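Side-chain contacts in neuraminidase (Bacteroides thetaiotaomicron, PDB 5MUL), which acts as a beta-propeller glycoside hydrolase, probably a rhamnosidase, and binds glucuronic acid: residues Y282-W287 with I343-R348; Y239-E244 with V300-K305; I93-D98 with L103-D108. All coordinates share one frame; numbering follows the deposited sequence.

Interaction 1: residues Y282-W287 with I343-R348; sequences YIATYW and IFYIFR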
ATOM      1  N   TYR A 282       5.072   8.025   8.504  1.00 13.65           N
ATOM      2  CA  TYR A 282       4.688   9.024   7.524  1.00 13.42           C
ATOM      3  C   TYR A 282       3.485   8.523   6.765  1.00 14.21           C
ATOM      4  O   TYR A 282       3.475   7.365   6.336  1.00 15.62           O
ATOM      5  CB  TYR A 282       5.839   9.283   6.529  1.00 13.86           C
ATOM      6  CG  TYR A 282       7.119   9.805   7.125  1.00 14.75           C
ATOM      7  CD1 TYR A 282       7.971   8.962   7.779  1.00 14.98           C
ATOM      8  CD2 TYR A 282       7.471  11.147   7.028  1.00 15.81           C
ATOM      9  CE1 TYR A 282       9.157   9.399   8.315  1.00 17.31           C
ATOM     10  CE2 TYR A 282       8.661  11.593   7.562  1.00 16.62           C
ATOM     11  CZ  TYR A 282       9.473  10.699   8.220  1.00 17.26           C
ATOM     12  OH  TYR A 282      10.682  11.095   8.786  1.00 22.33           O
ATOM     13  N   ILE A 283       2.458   9.332   6.629  1.00 13.32           N
ATOM     14  CA  ILE A 283       1.250   8.946   5.946  1.00 13.31           C
ATOM     15  C   ILE A 283       1.004   9.934   4.815  1.00 13.37           C
ATOM     16  O   ILE A 283       1.066  11.139   5.042  1.00 14.08           O
ATOM     17  CB  ILE A 283       0.024   8.959   6.895  1.00 13.32           C
ATOM     18  CG1 ILE A 283       0.277   8.070   8.123  1.00 14.04           C
ATOM     19  CG2 ILE A 283      -1.228   8.542   6.146  1.00 14.07           C
ATOM     20  CD1 ILE A 283      -0.617   8.372   9.293  1.00 14.97           C
ATOM     21  N   ALA A 284       0.724   9.424   3.615  1.00 13.00           N
ATOM     22  CA  ALA A 284       0.409  10.252   2.455  1.00 13.14           C
ATOM     23  C   ALA A 284      -1.061  10.152   2.109  1.00 14.03           C
ATOM     24  O   ALA A 284      -1.594   9.048   1.986  1.00 13.54           O
ATOM     25  CB  ALA A 284       1.257   9.812   1.253  1.00 13.49           C
ATOM     26  N   THR A 285      -1.738  11.289   1.967  1.00 12.87           N
ATOM     27  CA  THR A 285      -3.122  11.326   1.575  1.00 13.71           C
ATOM     28  C   THR A 285      -3.455  12.721   1.036  1.00 13.94           C
ATOM     29  O   THR A 285      -2.542  13.464   0.713  1.00 14.44           O
ATOM     30  CB  THR A 285      -4.005  10.968   2.760  1.00 14.84           C
ATOM     31  OG1 THR A 285      -5.330  10.827   2.275  1.00 15.89           O
ATOM     32  CG2 THR A 285      -3.885  11.994   3.876  1.00 15.02           C
ATOM     33  N   TYR A 286      -4.737  13.029   0.873  1.00 13.86           N
ATOM     34  CA  TYR A 286      -5.135  14.383   0.456  1.00 14.38           C
ATOM     35  C   TYR A 286      -6.449  14.746   1.109  1.00 15.87           C
ATOM     36  O   TYR A 286      -7.220  13.854   1.444  1.00 15.05           O
ATOM     37  CB  TYR A 286      -5.194  14.539  -1.073  1.00 14.25           C
ATOM     38  CG  TYR A 286      -6.160  13.698  -1.836  1.00 14.42           C
ATOM     39  CD1 TYR A 286      -7.545  13.924  -1.781  1.00 14.27           C
ATOM     40  CD2 TYR A 286      -5.716  12.656  -2.661  1.00 14.68           C
ATOM     41  CE1 TYR A 286      -8.426  13.157  -2.514  1.00 14.41           C
ATOM     42  CE2 TYR A 286      -6.592  11.882  -3.374  1.00 14.54           C
ATOM     43  CZ  TYR A 286      -7.957  12.117  -3.312  1.00 14.73           C
ATOM     44  OH  TYR A 286      -8.818  11.329  -4.037  1.00 15.60           O
ATOM     45  N   TRP A 287      -6.673  16.057   1.300  1.00 15.83           N
ATOM     46  CA  TRP A 287      -7.957  16.597   1.769  1.00 16.49           C
ATOM     47  C   TRP A 287      -7.925  18.109   1.545  1.00 17.00           C
ATOM     48  O   TRP A 287      -6.873  18.701   1.284  1.00 16.76           O
ATOM     49  CB  TRP A 287      -8.226  16.247   3.242  1.00 16.25           C
ATOM     50  CG  TRP A 287      -7.385  16.943   4.279  1.00 17.08           C
ATOM     51  CD1 TRP A 287      -7.598  18.180   4.814  1.00 17.86           C
ATOM     52  CD2 TRP A 287      -6.246  16.424   4.960  1.00 15.37           C
ATOM     53  NE1 TRP A 287      -6.651  18.476   5.730  1.00 18.43           N
ATOM     54  CE2 TRP A 287      -5.814  17.403   5.878  1.00 17.50           C
ATOM     55  CE3 TRP A 287      -5.562  15.190   4.922  1.00 15.56           C
ATOM     56  CZ2 TRP A 287      -4.711  17.221   6.706  1.00 17.32           C
ATOM     57  CZ3 TRP A 287      -4.465  15.015   5.744  1.00 16.21           C
ATOM     58  CH2 TRP A 287      -4.040  16.023   6.626  1.00 17.48           C
ATOM     59  N   ILE A 343      11.837  13.020   1.579  1.00 16.58           N
ATOM     60  CA  ILE A 343      10.638  12.354   1.062  1.00 16.58           C
ATOM     61  C   ILE A 343      10.611  12.417  -0.442  1.00 15.46           C
ATOM     62  O   ILE A 343      10.859  13.454  -1.050  1.00 16.41           O
ATOM     63  CB  ILE A 343       9.353  13.074   1.515  1.00 18.73           C
ATOM     64  CG1 ILE A 343       9.406  13.458   2.982  1.00 21.41           C
ATOM     65  CG2 ILE A 343       8.120  12.248   1.145  1.00 18.51           C
ATOM     66  CD1 ILE A 343       9.491  12.329   3.933  1.00 21.60           C
ATOM     67  N   PHE A 344      10.241  11.289  -1.070  1.00 14.84           N
ATOM     68  CA  PHE A 344       9.892  11.237  -2.472  1.00 13.83           C
ATOM     69  C   PHE A 344       8.417  10.861  -2.519  1.00 13.14           C
ATOM     70  O   PHE A 344       8.052   9.773  -2.034  1.00 13.86           O
ATOM     71  CB  PHE A 344      10.774  10.192  -3.157  1.00 14.94           C
ATOM     72  CG  PHE A 344      12.247  10.488  -3.053  1.00 16.02           C
ATOM     73  CD1 PHE A 344      12.961  10.033  -1.985  1.00 16.25           C
ATOM     74  CD2 PHE A 344      12.888  11.247  -4.020  1.00 17.25           C
ATOM     75  CE1 PHE A 344      14.330  10.325  -1.841  1.00 18.06           C
ATOM     76  CE2 PHE A 344      14.261  11.519  -3.894  1.00 17.78           C
ATOM     77  CZ  PHE A 344      14.949  11.063  -2.819  1.00 18.81           C
ATOM     78  N   TYR A 345       7.581  11.750  -3.021  1.00 12.57           N
ATOM     79  CA  TYR A 345       6.127  11.647  -2.899  1.00 12.69           C
ATOM     80  C   TYR A 345       5.581  11.505  -4.305  1.00 12.31           C
ATOM     81  O   TYR A 345       5.712  12.430  -5.101  1.00 13.50           O
ATOM     82  CB  TYR A 345       5.657  12.918  -2.187  1.00 13.09           C
ATOM     83  CG  TYR A 345       4.217  12.960  -1.728  1.00 12.20           C
ATOM     84  CD1 TYR A 345       3.180  13.146  -2.622  1.00 12.53           C
ATOM     85  CD2 TYR A 345       3.910  12.888  -0.379  1.00 12.05           C
ATOM     86  CE1 TYR A 345       1.838  13.225  -2.191  1.00 13.05           C
ATOM     87  CE2 TYR A 345       2.601  12.995   0.062  1.00 12.48           C
ATOM     88  CZ  TYR A 345       1.580  13.143  -0.853  1.00 12.46           C
ATOM     89  OH  TYR A 345       0.255  13.249  -0.451  1.00 13.90           O
ATOM     90  N   ILE A 346       5.022  10.336  -4.645  1.00 12.16           N
ATOM     91  CA  ILE A 346       4.658  10.024  -6.017  1.00 12.36           C
ATOM     92  C   ILE A 346       3.167  10.191  -6.176  1.00 13.30           C
ATOM     93  O   ILE A 346       2.395   9.684  -5.358  1.00 12.53           O
ATOM     94  CB  ILE A 346       5.082   8.578  -6.392  1.00 13.40           C
ATOM     95  CG1 ILE A 346       6.567   8.337  -6.054  1.00 14.88           C
ATOM     96  CG2 ILE A 346       4.770   8.310  -7.840  1.00 13.93           C
ATOM     97  CD1 ILE A 346       7.521   9.279  -6.746  1.00 17.34           C
ATOM     98  N   PHE A 347       2.748  10.875  -7.218  1.00 13.38           N
ATOM     99  CA  PHE A 347       1.352  11.172  -7.442  1.00 13.59           C
ATOM    100  C   PHE A 347       1.049  11.328  -8.922  1.00 14.89           C
ATOM    101  O   PHE A 347       1.937  11.131  -9.794  1.00 15.51           O
ATOM    102  CB  PHE A 347       0.949  12.430  -6.651  1.00 14.45           C
ATOM    103  CG  PHE A 347       1.588  13.706  -7.133  1.00 15.08           C
ATOM    104  CD1 PHE A 347       2.906  14.035  -6.820  1.00 15.89           C
ATOM    105  CD2 PHE A 347       0.835  14.612  -7.864  1.00 16.96           C
ATOM    106  CE1 PHE A 347       3.475  15.235  -7.262  1.00 17.02           C
ATOM    107  CE2 PHE A 347       1.404  15.793  -8.326  1.00 17.57           C
ATOM    108  CZ  PHE A 347       2.694  16.124  -7.997  1.00 17.72           C
ATOM    109  N   ARG A 348      -0.210  11.602  -9.229  1.00 14.32           N
ATOM    110  CA  ARG A 348      -0.650  11.865 -10.613  1.00 15.12           C
ATOM    111  C   ARG A 348      -1.795  12.859 -10.507  1.00 16.20           C
ATOM    112  O   ARG A 348      -2.675  12.672  -9.655  1.00 15.86           O
ATOM    113  CB  ARG A 348      -1.064  10.562 -11.281  1.00 15.44           C
ATOM    114  CG  ARG A 348      -1.730  10.690 -12.643  1.00 16.09           C
ATOM    115  CD  ARG A 348      -3.238  10.883 -12.585  1.00 17.50           C
ATOM    116  NE  ARG A 348      -3.920   9.752 -11.960  1.00 17.78           N
ATOM    117  CZ  ARG A 348      -5.168   9.757 -11.495  1.00 18.45           C
ATOM    118  NH1 ARG A 348      -5.923  10.842 -11.566  1.00 19.17           N
ATOM    119  NH2 ARG A 348      -5.642   8.659 -10.939  1.00 19.26           N
TER
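Strands 282-287 and 343-347 run in broadly the same direction at 39° to each other, their axes 9.3 Å apart at the closest point, leaving room between them for one layer of side chains, in which Tyr282 meets Ile343 and Ala284 meets Tyr345. This spacing is too wide for backbone pairing, and the two strands belong to different four-stranded sheets. At one end of the contact, the CD1 methyl of Ile343 approaches the phenol of Tyr282 obliquely at its CD2-CE2 bond, 3.8 Å from CE2. The ring of Tyr282 also meets that of Trp301, the two planes only about 10° apart, and its hydroxyl is hydrogen-bonded to Asp276.

Further along, Tyr345 does the reaching. Its CG stands anti to the backbone nitrogen (chi1 -170°), a setting that swings the phenol across to the other sheet. There CE2 lies 3.7 Å from the CB of Ala284. The hydroxyl carries on to the neighbouring backbone: Tyr345 OH comes within 3.0 Å of Thr285 O, which sits near the ring plane, but the angle is too poor for a hydrogen bond. The hydroxyl's true partner is Arg298 O, on strand 296-302 next to that of Thr285.

The contact thus illustrates how successive blades of a propeller join: chiefly through carbon-to-carbon packing. Tyr345 carries its hydroxyl across to a carbonyl of the other blade, while Tyr282 bonds within its own. Both buried hydroxyls are satisfied, and the phenol of Tyr345 is pinned at its far end to the blade it crosses to.

Interaction 2: residues Y239-E244 with V300-K305; sequences YKSDGE and VWNDGK
Ser241 and Asn302 hold almost all of the buried surface here, and what couples them is a water. Ser241 OG lies 3.3 Å from Asn302 ND2, at an angle too poor for a hydrogen bond. The water donates a hydrogen bond to Ser241 OG at 2.7 Å and accepts one from Asn302 ND2 at 3.0 Å. It also reaches Lys305 O, though that bond is weak. Ser241 OG is hydrogen-bonded to Glu256 as well, so the bridge runs on into the serine's own sheet.

The other end of the Asn302 amide is occupied at home. Asn302 OD1 accepts from Gly304 N at 2.9 Å; this bond to the nitrogen two residues on closes an Asx turn, its donor 43° out of the carbonyl plane. Together with the water at ND2, it probably holds the amide's rotation. CG anti to the backbone nitrogen (chi1 -174°) sends the group toward the serine.

Ser241 itself sits in a type I beta turn from Lys240 to Gly243, in the loop between strands 223-231 and 256-259. After strand 296-302 the chain turns at Asp303-Lys305 toward strand 307-311. Such a water-bridged meeting of loops from consecutive blades fits the periphery of a beta-propeller.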
ATOM      1  N   TYR A 239       0.423  -0.077  20.204  1.00 11.69           N
ATOM      2  CA  TYR A 239       0.758   1.178  20.876  1.00 11.92           C
ATOM      3  C   TYR A 239       0.367   2.382  20.089  1.00 12.50           C
ATOM      4  O   TYR A 239       0.342   2.384  18.848  1.00 12.27           O
ATOM      5  CB  TYR A 239       2.277   1.269  21.127  1.00 11.78           C
ATOM      6  CG  TYR A 239       2.747   0.374  22.220  1.00 12.15           C
ATOM      7  CD1 TYR A 239       3.028  -0.952  22.009  1.00 12.63           C
ATOM      8  CD2 TYR A 239       2.867   0.864  23.523  1.00 13.36           C
ATOM      9  CE1 TYR A 239       3.432  -1.787  23.026  1.00 13.31           C
ATOM     10  CE2 TYR A 239       3.269   0.041  24.537  1.00 13.25           C
ATOM     11  CZ  TYR A 239       3.554  -1.278  24.312  1.00 13.25           C
ATOM     12  OH  TYR A 239       3.969  -2.081  25.351  1.00 14.85           O
ATOM     13  N   LYS A 240       0.140   3.482  20.794  1.00 12.99           N
ATOM     14  CA  LYS A 240       0.102   4.810  20.241  1.00 13.48           C
ATOM     15  C   LYS A 240       1.541   5.320  20.069  1.00 12.49           C
ATOM     16  O   LYS A 240       2.485   4.795  20.713  1.00 13.58           O
ATOM     17  CB  LYS A 240      -0.675   5.728  21.178  1.00 13.77           C
ATOM     18  CG  LYS A 240      -2.106   5.259  21.373  1.00 14.37           C
ATOM     19  CD  LYS A 240      -2.956   6.237  22.181  1.00 15.15           C
ATOM     20  CE  LYS A 240      -4.391   5.740  22.227  1.00 16.59           C
ATOM     21  NZ  LYS A 240      -5.272   6.777  22.852  1.00 18.51           N
ATOM     22  N   SER A 241       1.712   6.359  19.250  1.00 13.72           N
ATOM     23  CA  SER A 241       3.050   6.928  18.995  1.00 14.99           C
ATOM     24  C   SER A 241       3.717   7.517  20.252  1.00 17.02           C
ATOM     25  O   SER A 241       4.943   7.696  20.259  1.00 18.35           O
ATOM     26  CB  SER A 241       2.996   8.023  17.944  1.00 15.50           C
ATOM     27  OG  SER A 241       2.360   9.185  18.443  1.00 16.60           O
ATOM     28  N   ASP A 242       2.934   7.826  21.289  1.00 17.46           N
ATOM     29  CA  ASP A 242       3.442   8.414  22.538  1.00 18.93           C
ATOM     30  C   ASP A 242       3.834   7.347  23.549  1.00 19.35           C
ATOM     31  O   ASP A 242       4.173   7.668  24.694  1.00 21.25           O
ATOM     32  CB  ASP A 242       2.384   9.394  23.106  1.00 19.84           C
ATOM     33  CG  ASP A 242       1.087   8.706  23.548  1.00 21.58           C
ATOM     34  OD1 ASP A 242       1.023   7.466  23.557  1.00 20.26           O
ATOM     35  OD2 ASP A 242       0.108   9.429  23.890  1.00 25.58           O
ATOM     36  N   GLY A 243       3.794   6.069  23.175  1.00 17.52           N
ATOM     37  CA  GLY A 243       4.149   4.977  24.062  1.00 17.47           C
ATOM     38  C   GLY A 243       3.027   4.398  24.934  1.00 16.02           C
ATOM     39  O   GLY A 243       3.264   3.452  25.663  1.00 18.38           O
ATOM     40  N   GLU A 244       1.817   4.932  24.837  1.00 17.16           N
ATOM     41  CA  GLU A 244       0.663   4.370  25.545  1.00 17.44           C
ATOM     42  C   GLU A 244       0.241   3.083  24.838  1.00 16.84           C
ATOM     43  O   GLU A 244       0.094   3.060  23.607  1.00 15.52           O
ATOM     44  CB  GLU A 244      -0.492   5.377  25.573  1.00 19.76           C
ATOM     45  CG  GLU A 244      -1.764   4.930  26.328  1.00 23.86           C
ATOM     46  CD  GLU A 244      -2.875   5.983  26.298  1.00 27.51           C
ATOM     47  OE1 GLU A 244      -2.664   7.055  26.906  1.00 36.99           O
ATOM     48  OE2 GLU A 244      -3.949   5.763  25.684  1.00 30.17           O
ATOM     49  N   VAL A 300       1.608  13.542   6.505  1.00 15.49           N
ATOM     50  CA  VAL A 300       1.330  13.561   7.941  1.00 16.01           C
ATOM     51  C   VAL A 300       2.382  12.703   8.599  1.00 15.34           C
ATOM     52  O   VAL A 300       2.587  11.566   8.175  1.00 17.42           O
ATOM     53  CB  VAL A 300      -0.085  13.012   8.245  1.00 16.24           C
ATOM     54  CG1 VAL A 300      -0.331  12.939   9.744  1.00 17.87           C
ATOM     55  CG2 VAL A 300      -1.142  13.844   7.556  1.00 17.36           C
ATOM     56  N   TRP A 301       3.102  13.188   9.585  1.00 15.16           N
ATOM     57  CA  TRP A 301       4.159  12.411  10.170  1.00 15.33           C
ATOM     58  C   TRP A 301       4.329  12.699  11.634  1.00 17.11           C
ATOM     59  O   TRP A 301       3.890  13.765  12.127  1.00 16.88           O
ATOM     60  CB  TRP A 301       5.501  12.617   9.422  1.00 16.53           C
ATOM     61  CG  TRP A 301       6.246  13.918   9.728  1.00 17.20           C
ATOM     62  CD1 TRP A 301       7.337  14.066  10.532  1.00 18.35           C
ATOM     63  CD2 TRP A 301       5.948  15.229   9.203  1.00 17.93           C
ATOM     64  NE1 TRP A 301       7.729  15.397  10.546  1.00 19.06           N
ATOM     65  CE2 TRP A 301       6.900  16.117   9.731  1.00 18.44           C
ATOM     66  CE3 TRP A 301       4.983  15.728   8.323  1.00 17.80           C
ATOM     67  CZ2 TRP A 301       6.884  17.507   9.418  1.00 19.34           C
ATOM     68  CZ3 TRP A 301       4.960  17.092   8.022  1.00 19.09           C
ATOM     69  CH2 TRP A 301       5.907  17.963   8.567  1.00 19.67           C
ATOM     70  N   ASN A 302       4.927  11.752  12.332  1.00 15.68           N
ATOM     71  CA  ASN A 302       5.194  11.897  13.753  1.00 17.75           C
ATOM     72  C   ASN A 302       6.704  11.813  13.907  1.00 20.58           C
ATOM     73  O   ASN A 302       7.335  10.891  13.403  1.00 19.56           O
ATOM     74  CB  ASN A 302       4.479  10.824  14.581  1.00 18.70           C
ATOM     75  CG  ASN A 302       4.628  11.048  16.082  1.00 18.98           C
ATOM     76  OD1 ASN A 302       5.632  10.664  16.665  1.00 19.88           O
ATOM     77  ND2 ASN A 302       3.639  11.659  16.694  1.00 18.27           N
ATOM     78  N   ASP A 303       7.277  12.788  14.609  1.00 23.61           N
ATOM     79  CA  ASP A 303       8.740  12.879  14.761  1.00 27.12           C
ATOM     80  C   ASP A 303       9.270  12.272  16.061  1.00 30.58           C
ATOM     81  O   ASP A 303      10.445  12.448  16.380  1.00 31.37           O
ATOM     82  CB  ASP A 303       9.186  14.353  14.645  1.00 27.20           C
ATOM     83  CG  ASP A 303       8.565  15.258  15.713  1.00 26.56           C
ATOM     84  OD1 ASP A 303       7.975  14.785  16.710  1.00 25.74           O
ATOM     85  OD2 ASP A 303       8.652  16.487  15.524  1.00 30.36           O
ATOM     86  N   GLY A 304       8.411  11.570  16.798  1.00 30.52           N
ATOM     87  CA  GLY A 304       8.748  11.038  18.124  1.00 33.12           C
ATOM     88  C   GLY A 304       8.123  11.851  19.248  1.00 33.34           C
ATOM     89  O   GLY A 304       7.963  11.342  20.355  1.00 37.69           O
ATOM     90  N   LYS A 305       7.757  13.103  18.961  1.00 31.89           N
ATOM     91  CA  LYS A 305       7.144  14.009  19.935  1.00 31.33           C
ATOM     92  C   LYS A 305       5.713  14.396  19.583  1.00 29.81           C
ATOM     93  O   LYS A 305       4.841  14.354  20.443  1.00 30.84           O
ATOM     94  CB  LYS A 305       7.975  15.286  20.039  1.00 32.15           C
TER
HETATM   95  O   HOH W   1       3.433  11.389  19.639  1.00 21.86           O

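Interaction 3: residues I93-D98 with L103-D108; sequences ISIMVD and LHVSFD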
ATOM      1  N   ILE A  93      -4.435  -8.242  -6.899  1.00 20.14           N
ATOM      2  CA  ILE A  93      -3.408  -9.269  -6.699  1.00 19.34           C
ATOM      3  C   ILE A  93      -2.391  -8.742  -5.689  1.00 18.78           C
ATOM      4  O   ILE A  93      -1.934  -7.603  -5.824  1.00 22.07           O
ATOM      5  CB  ILE A  93      -2.641  -9.633  -7.998  1.00 21.22           C
ATOM      6  CG1 ILE A  93      -3.593  -9.946  -9.159  1.00 22.32           C
ATOM      7  CG2 ILE A  93      -1.664 -10.781  -7.742  1.00 21.13           C
ATOM      8  CD1 ILE A  93      -2.908  -9.912 -10.526  1.00 22.90           C
ATOM      9  N   SER A  94      -2.054  -9.530  -4.677  1.00 15.29           N
ATOM     10  CA  SER A  94      -0.948  -9.216  -3.742  0.50 14.16           C
ATOM     11  C   SER A  94      -0.010 -10.404  -3.738  1.00 13.31           C
ATOM     12  O   SER A  94      -0.440 -11.552  -3.625  1.00 13.33           O
ATOM     13  CB  SER A  94      -1.421  -8.926  -2.282  0.50 13.77           C
ATOM     14  OG  SER A  94      -0.346  -8.558  -1.374  0.50 13.68           O
ATOM     15  N   ILE A  95       1.291 -10.113  -3.783  1.00 13.32           N
ATOM     16  CA  ILE A  95       2.346 -11.102  -3.722  1.00 12.97           C
ATOM     17  C   ILE A  95       3.419 -10.693  -2.723  1.00 12.79           C
ATOM     18  O   ILE A  95       3.612  -9.491  -2.461  1.00 14.07           O
ATOM     19  CB  ILE A  95       2.971 -11.383  -5.118  1.00 13.78           C
ATOM     20  CG1 ILE A  95       3.892 -10.253  -5.577  1.00 14.74           C
ATOM     21  CG2 ILE A  95       1.898 -11.675  -6.141  1.00 14.02           C
ATOM     22  CD1 ILE A  95       4.593 -10.462  -6.913  1.00 15.11           C
ATOM     23  N   MET A  96       4.126 -11.693  -2.185  1.00 12.93           N
ATOM     24  CA  MET A  96       5.266 -11.438  -1.304  1.00 13.14           C
ATOM     25  C   MET A  96       6.122 -12.683  -1.297  1.00 14.44           C
ATOM     26  O   MET A  96       5.607 -13.790  -1.425  1.00 15.49           O
ATOM     27  CB  MET A  96       4.829 -11.097   0.115  1.00 14.73           C
ATOM     28  CG  MET A  96       5.913 -10.614   1.050  1.00 16.17           C
ATOM     29  SD  MET A  96       6.874  -9.212   0.481  1.00 18.07           S
ATOM     30  CE  MET A  96       5.656  -8.034   0.047  1.00 20.76           C
ATOM     31  N   VAL A  97       7.410 -12.513  -1.106  1.00 14.05           N
ATOM     32  CA  VAL A  97       8.325 -13.647  -1.009  1.00 14.43           C
ATOM     33  C   VAL A  97       8.733 -13.788   0.438  1.00 14.02           C
ATOM     34  O   VAL A  97       9.035 -12.779   1.078  1.00 14.65           O
ATOM     35  CB  VAL A  97       9.560 -13.433  -1.911  1.00 15.19           C
ATOM     36  CG1 VAL A  97      10.497 -14.623  -1.813  1.00 15.75           C
ATOM     37  CG2 VAL A  97       9.164 -13.182  -3.357  1.00 15.82           C
ATOM     38  N   ASP A  98       8.724 -15.018   0.956  1.00 14.06           N
ATOM     39  CA  ASP A  98       9.157 -15.298   2.329  1.00 15.43           C
ATOM     40  C   ASP A  98      10.670 -15.500   2.451  1.00 15.97           C
ATOM     41  O   ASP A  98      11.381 -15.444   1.449  1.00 16.57           O
ATOM     42  CB  ASP A  98       8.342 -16.449   2.941  1.00 14.81           C
ATOM     43  CG  ASP A  98       8.644 -17.810   2.351  1.00 15.42           C
ATOM     44  OD1 ASP A  98       9.753 -18.026   1.845  1.00 15.97           O
ATOM     45  OD2 ASP A  98       7.765 -18.668   2.459  1.00 15.41           O
ATOM     46  N   LEU A 103       7.161 -17.742  -3.134  1.00 15.42           N
ATOM     47  CA  LEU A 103       6.237 -16.664  -3.486  1.00 15.90           C
ATOM     48  C   LEU A 103       4.873 -17.042  -2.941  1.00 15.99           C
ATOM     49  O   LEU A 103       4.385 -18.140  -3.183  1.00 17.32           O
ATOM     50  CB  LEU A 103       6.181 -16.503  -5.009  1.00 18.68           C
ATOM     51  CG  LEU A 103       5.432 -15.311  -5.548  1.00 21.00           C
ATOM     52  CD1 LEU A 103       6.066 -13.977  -5.189  1.00 21.15           C
ATOM     53  CD2 LEU A 103       5.363 -15.495  -7.062  1.00 22.76           C
ATOM     54  N   HIS A 104       4.249 -16.136  -2.192  1.00 13.56           N
ATOM     55  CA  HIS A 104       2.883 -16.273  -1.679  1.00 13.82           C
ATOM     56  C   HIS A 104       2.033 -15.304  -2.474  1.00 13.40           C
ATOM     57  O   HIS A 104       2.413 -14.150  -2.691  1.00 13.97           O
ATOM     58  CB  HIS A 104       2.887 -15.872  -0.216  1.00 13.54           C
ATOM     59  CG  HIS A 104       3.559 -16.857   0.671  1.00 14.04           C
ATOM     60  ND1 HIS A 104       4.924 -17.036   0.780  1.00 16.37           N
ATOM     61  CD2 HIS A 104       2.993 -17.686   1.572  1.00 13.42           C
ATOM     62  CE1 HIS A 104       5.147 -17.963   1.704  1.00 13.71           C
ATOM     63  NE2 HIS A 104       3.993 -18.366   2.195  1.00 17.79           N
ATOM     64  N   VAL A 105       0.869 -15.761  -2.928  1.00 12.82           N
ATOM     65  CA  VAL A 105       0.023 -15.022  -3.842  1.00 13.54           C
ATOM     66  C   VAL A 105      -1.414 -15.100  -3.364  1.00 13.10           C
ATOM     67  O   VAL A 105      -1.910 -16.184  -3.016  1.00 14.75           O
ATOM     68  CB  VAL A 105       0.118 -15.588  -5.286  1.00 14.83           C
ATOM     69  CG1 VAL A 105      -0.781 -14.819  -6.232  1.00 15.84           C
ATOM     70  CG2 VAL A 105       1.555 -15.571  -5.769  1.00 15.32           C
ATOM     71  N   SER A 106      -2.099 -13.958  -3.331  1.00 12.63           N
ATOM     72  CA  SER A 106      -3.518 -13.921  -3.040  1.00 12.50           C
ATOM     73  C   SER A 106      -4.180 -12.957  -3.994  1.00 13.45           C
ATOM     74  O   SER A 106      -3.639 -11.937  -4.349  1.00 14.24           O
ATOM     75  CB  SER A 106      -3.766 -13.498  -1.585  1.00 12.95           C
ATOM     76  OG  SER A 106      -5.146 -13.519  -1.278  1.00 14.84           O
ATOM     77  N   PHE A 107      -5.379 -13.299  -4.435  1.00 14.81           N
ATOM     78  CA  PHE A 107      -6.112 -12.467  -5.369  1.00 15.78           C
ATOM     79  C   PHE A 107      -7.585 -12.442  -5.010  1.00 16.92           C
ATOM     80  O   PHE A 107      -8.109 -13.383  -4.435  1.00 16.50           O
ATOM     81  CB  PHE A 107      -5.892 -12.900  -6.846  1.00 17.85           C
ATOM     82  CG  PHE A 107      -6.165 -14.353  -7.127  1.00 19.23           C
ATOM     83  CD1 PHE A 107      -5.162 -15.306  -6.978  1.00 21.15           C
ATOM     84  CD2 PHE A 107      -7.425 -14.763  -7.569  1.00 20.73           C
ATOM     85  CE1 PHE A 107      -5.403 -16.657  -7.267  1.00 22.62           C
ATOM     86  CE2 PHE A 107      -7.667 -16.109  -7.854  1.00 22.28           C
ATOM     87  CZ  PHE A 107      -6.652 -17.040  -7.707  1.00 20.79           C
ATOM     88  N   ASP A 108      -8.213 -11.335  -5.350  1.00 18.11           N
ATOM     89  CA  ASP A 108      -9.604 -11.032  -5.003  1.00 19.15           C
ATOM     90  C   ASP A 108     -10.271 -10.716  -6.327  1.00 22.07           C
ATOM     91  O   ASP A 108      -9.955  -9.703  -6.977  1.00 21.25           O
ATOM     92  CB  ASP A 108      -9.589  -9.839  -4.018  1.00 20.08           C
ATOM     93  CG  ASP A 108     -10.905  -9.131  -3.849  1.00 21.77           C
ATOM     94  OD1 ASP A 108     -11.969  -9.644  -4.278  1.00 22.86           O
ATOM     95  OD2 ASP A 108     -10.856  -8.001  -3.293  1.00 22.39           O
TER
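Ser94 with Ser106 and Met96 with His104 form the hydrogen-bonded pairs of this antiparallel hairpin, four backbone bonds in all. Ser94 N to Ser106 O spans 2.9 Å and is almost straight at 176°; His104 N to Met96 O, at 2.8 Å, is equally straight. Between these rungs CA-H...O contacts fill in, the shortest from Ile95 CA to His104 O at 3.2 Å.

Apolar contacts line the face bearing Ile95, Val97, Leu103 and Val105. Leu103 CD1 reaches over to the partner strand, 3.7 Å from Val97 CG2 and 4.0 Å from Ile95 CB. Ile95 and Val105 lie side by side, CG2 to CG2 at 3.9 Å.

The opposite face is more polar. His104 has CG beside its backbone nitrogen (chi1 -72°), which turns the imidazole toward the hairpin's turn, where Asp98 lies. Its ring meets Tyr173 edge-to-face and packs on Leu154. With an alanine here, Tyr173 would probably lose its aromatic partner and Leu154 its ring contact. The side chain of Met96 lies about 4 Å from that of the glucuronate-binding Glu389. The chemistry divides labour: backbone bonds fix the register, while one face packs on strand 51-57 and the other on strands 144-148 and 154-160.

In the fold
Interactions 1 and 2 draw on one sheet: strands 281-287 and 296-302 are neighbours in it, joined by a probable backbone bond from Ile283 N to Val300 O. Each ties that sheet to a different blade, interaction 1 to the one after it and interaction 2 to the one before. Interaction 1 is buried and apolar; interaction 2, farther from the chain's centre and only partly buried, relies on polar groups and solvent. Interaction 3 builds a blade from within, its strands pairing directly. It lies across the chain's centre from both, and its Met96 side chain lies about 7 Å from the bound glucuronic acid, against about 14 Å for that of Tyr282 in interaction 1.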